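Long-range contact in secreted protein (Streptomyces lividans TK24, PDB 5LXZ), which probably oxidises its substrates with a copper-radical centre, as in the galactose oxidase-like AA5 family: residues Arg539-Pro543 / Val579-Trp583. The protein carries 1 engineered substitution. Numbering follows the deposited sequence.
Sequences RLIRP and VQSGW. With EDO (1,2-ethanediol), chain K.
R542 grips the carbonyl oxygen of S581 end-on with two nitrogens, within the galactose oxidase-like Early set domain, an immunoglobulin-like β-sandwich fold; R542 lies near strand 535-541, and S581 in the loop just before its antiparallel neighbour, strand 582-590. NH2 lies 3.1 Å from S581 O and is tilted 27° from the carbonyl plane; NH1, at 3.2 Å, stands well above that plane, on the same side. The oxygen is close to the guanidinium plane for both, so the fork is flat on the arginine's side although off-axis for the carbonyl. With CG anti to the backbone N (chi1 -164°) and the chain extended to NE, the head is carried across to the turn. There Q580 CB lies over one guanidinium face, toward its rim, 3.8 Å from R542 NH1, and the two side chains cross at about a right angle. A leucine in place of R542 would probably leave S581 O without both donors and take away the flat group that Q580 CB lies against. Alongside, P543 CD packs against W583 O at 3.1 Å, and L540 CD2 meets V579 CG1 at 4.4 Å. Farther out, the backbone O of Q85 takes a weak bond from R542 NH2 and its OE1 accepts from W583 N, while P604 O and R521 NH1 hold S581 OG.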
loop_
_atom_site.group_PDB
_atom_site.type_symbol
_atom_site.label_atom_id
_atom_site.label_comp_id
_atom_site.label_asym_id
_atom_site.label_seq_id
_atom_site.Cartn_x
_atom_site.Cartn_y
_atom_site.Cartn_z
ATOM N N ARG A 539 -18.260 13.558 10.611
ATOM C CA ARG A 539 -17.506 12.807 9.615
ATOM C C ARG A 539 -17.626 11.315 9.882
ATOM O O ARG A 539 -17.459 10.857 11.023
ATOM C CB ARG A 539 -16.036 13.229 9.668
ATOM C CG ARG A 539 -15.747 14.659 9.298
ATOM C CD ARG A 539 -16.050 14.898 7.831
ATOM N NE ARG A 539 -15.832 16.290 7.415
ATOM C CZ ARG A 539 -16.783 17.219 7.341
ATOM N NH1 ARG A 539 -18.027 16.984 7.709
ATOM N NH2 ARG A 539 -16.454 18.446 6.935
ATOM N N LEU A 540 -17.889 10.578 8.809
ATOM C CA LEU A 540 -17.865 9.141 8.822
ATOM C C LEU A 540 -16.562 8.708 8.171
ATOM O O LEU A 540 -16.348 9.004 7.006
ATOM C CB LEU A 540 -19.050 8.669 8.040
ATOM C CG LEU A 540 -19.743 7.435 8.386
ATOM C CD1 LEU A 540 -20.172 7.344 9.852
ATOM C CD2 LEU A 540 -20.924 7.201 7.429
ATOM N N ILE A 541 -15.659 8.122 8.946
ATOM C CA ILE A 541 -14.303 7.833 8.466
ATOM C C ILE A 541 -14.104 6.340 8.423
ATOM O O ILE A 541 -14.233 5.643 9.445
ATOM C CB ILE A 541 -13.242 8.502 9.337
ATOM C CG1 ILE A 541 -13.583 9.982 9.480
ATOM C CG2 ILE A 541 -11.876 8.250 8.716
ATOM C CD1 ILE A 541 -12.515 10.820 10.115
ATOM N N ARG A 542 -13.773 5.842 7.248
ATOM C CA ARG A 542 -13.559 4.428 7.081
ATOM C C ARG A 542 -12.202 4.087 7.709
ATOM O O ARG A 542 -11.245 4.778 7.476
ATOM C CB ARG A 542 -13.612 4.053 5.611
ATOM C CG ARG A 542 -13.783 2.561 5.380
ATOM C CD ARG A 542 -14.071 2.247 3.915
ATOM N NE ARG A 542 -14.307 0.810 3.668
ATOM C CZ ARG A 542 -15.479 0.169 3.789
ATOM N NH1 ARG A 542 -16.623 0.785 4.141
ATOM N NH2 ARG A 542 -15.539 -1.089 3.458
ATOM N N PRO A 543 -12.099 3.016 8.510
ATOM C CA PRO A 543 -10.842 2.654 9.140
ATOM C C PRO A 543 -9.787 2.325 8.119
ATOM O O PRO A 543 -10.101 1.787 7.058
ATOM C CB PRO A 543 -11.173 1.412 9.965
ATOM C CG PRO A 543 -12.514 1.057 9.618
ATOM C CD PRO A 543 -13.206 2.184 8.978
ATOM N N VAL A 579 -20.257 6.022 -0.048
ATOM C CA VAL A 579 -20.355 5.414 1.259
ATOM C C VAL A 579 -20.376 3.912 1.032
ATOM O O VAL A 579 -21.425 3.300 0.933
ATOM C CB VAL A 579 -21.596 5.863 2.037
ATOM C CG1 VAL A 579 -21.484 5.382 3.449
ATOM C CG2 VAL A 579 -21.747 7.382 1.993
ATOM N N GLN A 580 -19.198 3.322 0.863
ATOM C CA GLN A 580 -19.078 1.862 0.677
ATOM C C GLN A 580 -19.707 1.187 1.915
ATOM O O GLN A 580 -19.540 1.677 3.040
ATOM C CB GLN A 580 -17.589 1.499 0.516
ATOM C CG GLN A 580 -16.985 2.132 -0.740
ATOM C CD GLN A 580 -15.452 2.134 -0.760
ATOM O OE1 GLN A 580 -14.798 2.452 0.232
ATOM N NE2 GLN A 580 -14.877 1.746 -1.892
ATOM N N SER A 581 -20.358 0.051 1.703
ATOM C CA SER A 581 -20.884 -0.679 2.841
ATOM C C SER A 581 -19.740 -1.164 3.737
ATOM O O SER A 581 -18.638 -1.496 3.283
ATOM C CB SER A 581 -21.643 -1.858 2.339
ATOM O OG SER A 581 -22.722 -1.434 1.546
ATOM N N GLY A 582 -19.997 -1.170 5.027
ATOM C CA GLY A 582 -19.000 -1.501 6.003
ATOM C C GLY A 582 -19.094 -0.632 7.218
ATOM O O GLY A 582 -20.066 0.100 7.403
ATOM N N TRP A 583 -18.099 -0.759 8.063
ATOM C CA TRP A 583 -18.066 -0.074 9.334
ATOM C C TRP A 583 -17.212 1.178 9.231
ATOM O O TRP A 583 -16.166 1.179 8.590
ATOM C CB TRP A 583 -17.500 -0.989 10.392
ATOM C CG TRP A 583 -18.418 -2.054 10.832
ATOM C CD1 TRP A 583 -18.663 -3.252 10.193
ATOM C CD2 TRP A 583 -19.254 -2.034 11.979
ATOM N NE1 TRP A 583 -19.545 -3.995 10.932
ATOM C CE2 TRP A 583 -19.930 -3.272 12.023
ATOM C CE3 TRP A 583 -19.452 -1.114 12.996
ATOM C CZ2 TRP A 583 -20.800 -3.604 13.052
ATOM C CZ3 TRP A 583 -20.329 -1.422 13.995
ATOM C CH2 TRP A 583 -20.986 -2.662 14.025
HETATM C C1 EDO K . -20.673 19.143 6.572
HETATM O O1 EDO K . -19.297 19.489 6.737
HETATM C C2 EDO K . -21.393 18.841 7.897
HETATM O O2 EDO K . -20.860 17.695 8.617
#